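Side-chain contacts in protein CT_858 (PDB 3DOR), which probably acts as a serine-type endopeptidase, a secreted chlamydial protease whose mature form is a dimer: residues L11-L14 against E15-Q19; P24-W27 against K28-Y31; S108-R111 against V112-L116. All coordinates share one frame; numbering follows the deposited sequence.

Contact 1: residues L11-L14 against E15-Q19; sequences LSFL and EHLLQ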
loop_
_atom_site.group_PDB
_atom_site.type_symbol
_atom_site.label_atom_id
_atom_site.label_comp_id
_atom_site.label_asym_id
_atom_site.label_seq_id
_atom_site.Cartn_x
_atom_site.Cartn_y
_atom_site.Cartn_z
ATOM N N LEU B 11 9.041 10.229 -16.561
ATOM C CA LEU B 11 9.413 11.580 -16.156
ATOM C C LEU B 11 8.150 12.424 -16.259
ATOM O O LEU B 11 7.811 13.179 -15.346
ATOM C CB LEU B 11 10.478 12.156 -17.100
ATOM C CG LEU B 11 11.372 13.312 -16.630
ATOM C CD1 LEU B 11 12.040 13.935 -17.842
ATOM C CD2 LEU B 11 10.582 14.365 -15.889
ATOM N N SER B 12 7.445 12.280 -17.377
ATOM C CA SER B 12 6.229 13.051 -17.591
ATOM C C SER B 12 5.210 12.747 -16.505
ATOM O O SER B 12 4.443 13.619 -16.101
ATOM C CB SER B 12 5.623 12.749 -18.968
ATOM O OG SER B 12 5.025 11.464 -18.997
ATOM N N PHE B 13 5.187 11.503 -16.037
ATOM C CA PHE B 13 4.252 11.153 -14.979
ATOM C C PHE B 13 4.653 11.867 -13.686
ATOM O O PHE B 13 3.808 12.450 -13.001
ATOM C CB PHE B 13 4.224 9.642 -14.744
ATOM C CG PHE B 13 3.246 9.221 -13.680
ATOM C CD1 PHE B 13 1.889 9.511 -13.814
ATOM C CD2 PHE B 13 3.681 8.550 -12.542
ATOM C CE1 PHE B 13 0.974 9.139 -12.827
ATOM C CE2 PHE B 13 2.778 8.169 -11.546
ATOM C CZ PHE B 13 1.419 8.463 -11.688
ATOM N N LEU B 14 5.942 11.829 -13.358
ATOM C CA LEU B 14 6.423 12.492 -12.150
ATOM C C LEU B 14 6.118 13.977 -12.212
ATOM O O LEU B 14 5.632 14.559 -11.249
ATOM C CB LEU B 14 7.924 12.298 -11.984
ATOM C CG LEU B 14 8.428 10.879 -11.764
ATOM C CD1 LEU B 14 9.935 10.947 -11.552
ATOM C CD2 LEU B 14 7.731 10.236 -10.559
ATOM N N GLU B 15 6.409 14.589 -13.354
ATOM C CA GLU B 15 6.149 16.010 -13.535
ATOM C C GLU B 15 4.683 16.315 -13.257
ATOM O O GLU B 15 4.354 17.343 -12.663
ATOM C CB GLU B 15 6.495 16.443 -14.964
ATOM C CG GLU B 15 6.213 17.919 -15.227
ATOM C CD GLU B 15 6.383 18.311 -16.689
ATOM O OE1 GLU B 15 6.086 19.478 -17.027
ATOM O OE2 GLU B 15 6.812 17.456 -17.494
ATOM N N HIS B 16 3.793 15.428 -13.690
ATOM C CA HIS B 16 2.375 15.665 -13.464
ATOM C C HIS B 16 2.033 15.549 -11.980
ATOM O O HIS B 16 1.168 16.262 -11.481
ATOM C CB HIS B 16 1.522 14.695 -14.292
ATOM C CG HIS B 16 0.054 14.859 -14.068
ATOM N ND1 HIS B 16 -0.692 13.951 -13.345
ATOM C CD2 HIS B 16 -0.789 15.869 -14.392
ATOM C CE1 HIS B 16 -1.929 14.397 -13.229
ATOM N NE2 HIS B 16 -2.015 15.559 -13.854
ATOM N N LEU B 17 2.713 14.659 -11.268
ATOM C CA LEU B 17 2.459 14.511 -9.835
ATOM C C LEU B 17 2.851 15.813 -9.128
ATOM O O LEU B 17 2.205 16.236 -8.169
ATOM C CB LEU B 17 3.270 13.343 -9.255
ATOM C CG LEU B 17 2.981 11.936 -9.791
ATOM C CD1 LEU B 17 3.812 10.908 -9.030
ATOM C CD2 LEU B 17 1.503 11.628 -9.653
ATOM N N LEU B 18 3.906 16.454 -9.627
ATOM C CA LEU B 18 4.386 17.704 -9.047
ATOM C C LEU B 18 3.412 18.872 -9.171
ATOM O O LEU B 18 3.545 19.870 -8.459
ATOM C CB LEU B 18 5.730 18.083 -9.669
ATOM C CG LEU B 18 6.829 17.053 -9.410
ATOM C CD1 LEU B 18 8.142 17.554 -9.977
ATOM C CD2 LEU B 18 6.954 16.801 -7.913
ATOM N N GLN B 19 2.440 18.765 -10.072
ATOM C CA GLN B 19 1.457 19.833 -10.226
ATOM C C GLN B 19 0.139 19.498 -9.551
ATOM O O GLN B 19 -0.664 20.380 -9.259
ATOM C CB GLN B 19 1.211 20.123 -11.708
ATOM C CG GLN B 19 2.425 20.703 -12.386
ATOM C CD GLN B 19 2.104 21.397 -13.677
ATOM O OE1 GLN B 19 1.701 20.764 -14.652
ATOM N NE2 GLN B 19 2.280 22.715 -13.698
#
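Phe13 and Leu17, one helical turn apart, form the tight side of this contact. The methyl CD2 of Leu17 sits over one face of the Phe13 ring, 4.2 Å from the ring centroid and 28° off the ring normal, which meets the geometry of a CH-pi contact. The nearest ring atom is at the far end of the phenyl group: Phe13 CZ lies 3.8 Å from Leu17 CD2. Two torsions bring them together: Phe13 CG is anti to its own N (chi1 -179°), which swings the ring so that its CZ end reaches Leu17, whose CG stands beside its backbone N (chi1 -62°). Leu14 adds a looser touch, with its CD2 4.3 Å from Leu17 CD1. Beneath the side chains the backbone is regular: Glu15 N donates to Leu11 O at 2.8 Å and Leu18 N to Leu14 O at 3.0 Å. His16 N is likewise bonded to Ser12 O.

Ser12, Glu15 and His16 make the looser, partly exposed side. Glu15 runs out extended, meeting Leu11 O through its CB. Its OE2 is hydrogen-bonded to Ser40 of helix 36-48, Ser12 OG turns back to Gln9 O, and His16 packs on Gln9 of the second subunit. Phe13 and Leu17 face that subunit, Phe13 stacking on its Phe13, while Leu11, Leu14 and Leu18 face helices 36-48 and 55-67 and strand 507-518. The i to i+4 bonds and the split between apolar and polar flanks are those of an amphipathic alpha-helix, here wedged between its own subunit's core and the dimer interface.

Contact 2: residues P24-W27 against K28-Y31; sequences PKTW and KEQY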
loop_
_atom_site.group_PDB
_atom_site.type_symbol
_atom_site.label_atom_id
_atom_site.label_comp_id
_atom_site.label_asym_id
_atom_site.label_seq_id
_atom_site.Cartn_x
_atom_site.Cartn_y
_atom_site.Cartn_z
ATOM N N PRO B 24 4.661 21.919 -1.619
ATOM C CA PRO B 24 5.719 22.939 -1.566
ATOM C C PRO B 24 6.159 23.575 -2.882
ATOM O O PRO B 24 7.129 24.332 -2.913
ATOM C CB PRO B 24 6.867 22.222 -0.849
ATOM C CG PRO B 24 6.622 20.797 -1.120
ATOM C CD PRO B 24 5.136 20.617 -1.123
ATOM N N LYS B 25 5.436 23.281 -3.958
ATOM C CA LYS B 25 5.755 23.827 -5.279
ATOM C C LYS B 25 5.954 25.353 -5.269
ATOM O O LYS B 25 6.994 25.856 -5.699
ATOM C CB LYS B 25 4.649 23.435 -6.274
ATOM C CG LYS B 25 4.753 24.060 -7.657
ATOM C CD LYS B 25 3.941 23.256 -8.674
ATOM C CE LYS B 25 3.242 24.149 -9.701
ATOM N NZ LYS B 25 4.150 25.065 -10.440
ATOM N N THR B 26 4.966 26.082 -4.772
ATOM C CA THR B 26 5.056 27.534 -4.724
ATOM C C THR B 26 6.249 28.002 -3.888
ATOM O O THR B 26 6.856 29.033 -4.169
ATOM C CB THR B 26 3.770 28.130 -4.139
ATOM O OG1 THR B 26 2.639 27.526 -4.777
ATOM C CG2 THR B 26 3.721 29.634 -4.377
ATOM N N TRP B 27 6.579 27.240 -2.856
ATOM C CA TRP B 27 7.695 27.582 -1.988
ATOM C C TRP B 27 9.041 27.392 -2.687
ATOM O O TRP B 27 9.943 28.214 -2.541
ATOM C CB TRP B 27 7.639 26.732 -0.713
ATOM C CG TRP B 27 8.902 26.743 0.065
ATOM C CD1 TRP B 27 9.904 25.820 0.014
ATOM C CD2 TRP B 27 9.325 27.746 0.992
ATOM N NE1 TRP B 27 10.927 26.184 0.857
ATOM C CE2 TRP B 27 10.597 27.364 1.471
ATOM C CE3 TRP B 27 8.750 28.933 1.470
ATOM C CZ2 TRP B 27 11.310 28.126 2.401
ATOM C CZ3 TRP B 27 9.462 29.693 2.397
ATOM C CH2 TRP B 27 10.729 29.282 2.853
ATOM N N LYS B 28 9.174 26.308 -3.443
ATOM C CA LYS B 28 10.413 26.025 -4.159
ATOM C C LYS B 28 10.699 27.067 -5.245
ATOM O O LYS B 28 11.853 27.438 -5.487
ATOM C CB LYS B 28 10.338 24.628 -4.775
ATOM C CG LYS B 28 10.040 23.523 -3.751
ATOM C CD LYS B 28 11.134 23.433 -2.680
ATOM C CE LYS B 28 10.839 22.328 -1.670
ATOM N NZ LYS B 28 11.956 22.154 -0.698
ATOM N N GLU B 29 9.648 27.534 -5.907
ATOM C CA GLU B 29 9.816 28.530 -6.955
ATOM C C GLU B 29 10.396 29.792 -6.335
ATOM O O GLU B 29 11.277 30.423 -6.909
ATOM C CB GLU B 29 8.466 28.829 -7.626
ATOM C CG GLU B 29 7.796 27.567 -8.141
ATOM C CD GLU B 29 6.376 27.772 -8.634
ATOM O OE1 GLU B 29 5.581 28.442 -7.945
ATOM O OE2 GLU B 29 6.051 27.235 -9.713
ATOM N N GLN B 30 9.931 30.140 -5.142
ATOM C CA GLN B 30 10.426 31.341 -4.498
ATOM C C GLN B 30 11.717 31.149 -3.711
ATOM O O GLN B 30 12.586 32.016 -3.732
ATOM C CB GLN B 30 9.363 31.928 -3.578
ATOM C CG GLN B 30 9.764 33.273 -3.013
ATOM C CD GLN B 30 8.683 33.898 -2.157
ATOM O OE1 GLN B 30 8.626 33.676 -0.945
ATOM N NE2 GLN B 30 7.809 34.683 -2.787
ATOM N N TYR B 31 11.842 30.024 -3.013
ATOM C CA TYR B 31 13.027 29.762 -2.208
ATOM C C TYR B 31 14.234 29.362 -3.049
ATOM O O TYR B 31 15.369 29.714 -2.726
ATOM C CB TYR B 31 12.725 28.667 -1.177
ATOM C CG TYR B 31 13.919 28.245 -0.348
ATOM C CD1 TYR B 31 14.485 29.099 0.605
ATOM C CD2 TYR B 31 14.489 26.991 -0.526
ATOM C CE1 TYR B 31 15.598 28.698 1.363
ATOM C CE2 TYR B 31 15.582 26.588 0.211
ATOM C CZ TYR B 31 16.134 27.441 1.153
ATOM O OH TYR B 31 17.233 27.008 1.854
HETATM O O HOH W 1 2.985 27.741 -7.490
#
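The first turns of helix 25-32, with Pro24 at the N-cap position, bring together Trp27 and Tyr31 on one flank and Lys25 and Glu29 on another. Tyr31 CB lies over one face of the indole, 3.9 Å from the centroid of the five-membered ring of Trp27 and 23° off its normal, a CH-pi contact. Its closest indole atom is Trp27 CE2, 3.6 Å from Tyr31 CB. The two ring planes are 13° from parallel, yet they are slid apart and barely overlap, so CB lies over the five-membered ring while the near side of the phenol ring, CG and CD1, reaches Trp27 CZ2. Both side chains start with CG anti to the backbone N (chi1 165° in Trp27), and Tyr31 N is bonded to Trp27 O at 2.7 Å. At the indole's edge, in its plane, lies Lys28 CE, and Lys28 NZ continues to Glu526 and Asn70 O.

On the other flank the Lys25 chain bends near its end and sets NZ 3.0 Å from Glu29 OE2, a salt bridge entering from above the carboxylate plane. The second oxygen, Glu29 OE1, accepts a hydrogen bond from a water that also bonds Thr26 OG1, at 2.7 Å from each. Glu29 is thus gripped through both oxygens, by an ammonium group and by a water; this would fix the carboxylate's rotation and probably favours its ionised form.

Contact 3: residues S108-R111 against V112-L116; sequences SEIR and VGDEL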
loop_
_atom_site.group_PDB
_atom_site.type_symbol
_atom_site.label_atom_id
_atom_site.label_comp_id
_atom_site.label_asym_id
_atom_site.label_seq_id
_atom_site.Cartn_x
_atom_site.Cartn_y
_atom_site.Cartn_z
ATOM N N SER B 108 43.013 -1.199 11.319
ATOM C CA SER B 108 43.756 -0.589 10.229
ATOM C C SER B 108 44.316 0.792 10.589
ATOM O O SER B 108 44.120 1.286 11.700
ATOM C CB SER B 108 42.891 -0.509 8.973
ATOM O OG SER B 108 43.623 -0.977 7.848
ATOM N N GLU B 109 45.016 1.395 9.629
ATOM C CA GLU B 109 45.673 2.696 9.778
ATOM C C GLU B 109 44.889 3.894 10.287
ATOM O O GLU B 109 45.365 4.617 11.159
ATOM C CB GLU B 109 46.320 3.097 8.457
ATOM C CG GLU B 109 47.561 2.318 8.112
ATOM C CD GLU B 109 48.265 2.890 6.901
ATOM O OE1 GLU B 109 48.559 4.108 6.907
ATOM O OE2 GLU B 109 48.523 2.125 5.948
ATOM N N ILE B 110 43.714 4.128 9.719
ATOM C CA ILE B 110 42.889 5.258 10.122
ATOM C C ILE B 110 42.433 5.153 11.576
ATOM O O ILE B 110 41.944 4.112 12.007
ATOM C CB ILE B 110 41.659 5.377 9.201
ATOM C CG1 ILE B 110 42.135 5.606 7.762
ATOM C CG2 ILE B 110 40.740 6.512 9.673
ATOM C CD1 ILE B 110 41.052 5.507 6.707
ATOM N N ARG B 111 42.623 6.230 12.333
ATOM C CA ARG B 111 42.211 6.271 13.737
ATOM C C ARG B 111 41.117 7.307 13.940
ATOM O O ARG B 111 40.993 8.265 13.168
ATOM C CB ARG B 111 43.358 6.690 14.662
ATOM C CG ARG B 111 44.619 5.859 14.652
ATOM C CD ARG B 111 45.494 6.314 15.820
ATOM N NE ARG B 111 46.919 6.216 15.526
ATOM C CZ ARG B 111 47.655 7.209 15.034
ATOM N NH1 ARG B 111 47.117 8.391 14.780
ATOM N NH2 ARG B 111 48.935 7.014 14.790
ATOM N N VAL B 112 40.329 7.121 14.994
ATOM C CA VAL B 112 39.297 8.092 15.333
ATOM C C VAL B 112 40.103 9.342 15.660
ATOM O O VAL B 112 41.115 9.258 16.353
ATOM C CB VAL B 112 38.517 7.664 16.598
ATOM C CG1 VAL B 112 37.756 8.852 17.175
ATOM C CG2 VAL B 112 37.575 6.529 16.261
ATOM N N GLY B 113 39.675 10.493 15.162
ATOM C CA GLY B 113 40.405 11.714 15.440
ATOM C C GLY B 113 41.191 12.228 14.242
ATOM O O GLY B 113 41.619 13.385 14.232
ATOM N N ASP B 114 41.400 11.362 13.252
ATOM C CA ASP B 114 42.115 11.727 12.028
ATOM C C ASP B 114 41.249 12.708 11.264
ATOM O O ASP B 114 40.013 12.621 11.305
ATOM C CB ASP B 114 42.321 10.509 11.123
ATOM C CG ASP B 114 43.352 9.543 11.649
ATOM O OD1 ASP B 114 43.377 8.396 11.144
ATOM O OD2 ASP B 114 44.131 9.919 12.551
ATOM N N GLU B 115 41.887 13.630 10.553
ATOM C CA GLU B 115 41.144 14.591 9.758
ATOM C C GLU B 115 41.165 14.078 8.327
ATOM O O GLU B 115 42.221 13.682 7.825
ATOM C CB GLU B 115 41.792 15.980 9.803
ATOM C CG GLU B 115 40.922 17.039 9.136
ATOM C CD GLU B 115 41.627 18.373 8.910
ATOM O OE1 GLU B 115 42.699 18.610 9.507
ATOM O OE2 GLU B 115 41.093 19.193 8.134
ATOM N N LEU B 116 40.003 14.062 7.681
ATOM C CA LEU B 116 39.919 13.615 6.301
ATOM C C LEU B 116 40.246 14.820 5.432
ATOM O O LEU B 116 39.588 15.859 5.524
ATOM C CB LEU B 116 38.513 13.106 5.970
ATOM C CG LEU B 116 38.287 12.700 4.509
ATOM C CD1 LEU B 116 39.329 11.665 4.097
ATOM C CD2 LEU B 116 36.879 12.139 4.333
#
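The guanidinium of Arg111 and the carboxylate of Asp114 are turned 66° against each other, and Arg111 N comes to Asp114 OD1 from above the carboxylate plane, 51° out of it. Both residues belong to a type II beta turn, Arg111 to Asp114, which leads into strand 115-119 of the PDZ domain. The two charged groups are near each other but beyond a salt bridge, with Arg111 NH1 4.0 Å from Asp114 OD2; the backbone N of Arg111 is the closer partner of the carboxylate.

The turn is closed by Asp114 N bonded to Arg111 O at 3.1 Å. Gly113 takes a positive phi, at which a CB would collide with the carbonyl oxygen of Val112. Asp114 thus binds Arg111 at both backbone ends: its N-H goes to Arg111 O, and its carboxylate takes Arg111 N. With CG beside the backbone N of Asp114, the carboxylate folds back over the turn and reaches across to the first residue.

Arg172 forms a salt bridge with the same OD1, and its NH1 also bonds Glu109 O, joining the turn to the segment just after strand 165-171. Ile110 packs its CG2 at 3.6 Å from Asp114 OD1, while the short bond from Arg111 N to Asp114 OD1 measures 2.6 Å and is nearly straight, with 165° at the hydrogen.

In the fold
The three contacts follow one another along the chain. Contacts 1 and 2 are neighbours: helix 2-20 and helix 25-32 are consecutive, their contact centres are 16 Å apart, and Leu18 O of contact 1 packs at 3.4 Å on Lys25 CD of contact 2. Both helices also rest on strand 507-518, and both contacts touch the second subunit, so the N-terminal region joins this strand to the dimer interface. Contact 3 stands apart in the PDZ domain, in the turn before strand 115-119; its centre is about 45 Å from that of contact 1 and 41 Å from that of contact 2, and no other chain of the assembly touches its segments.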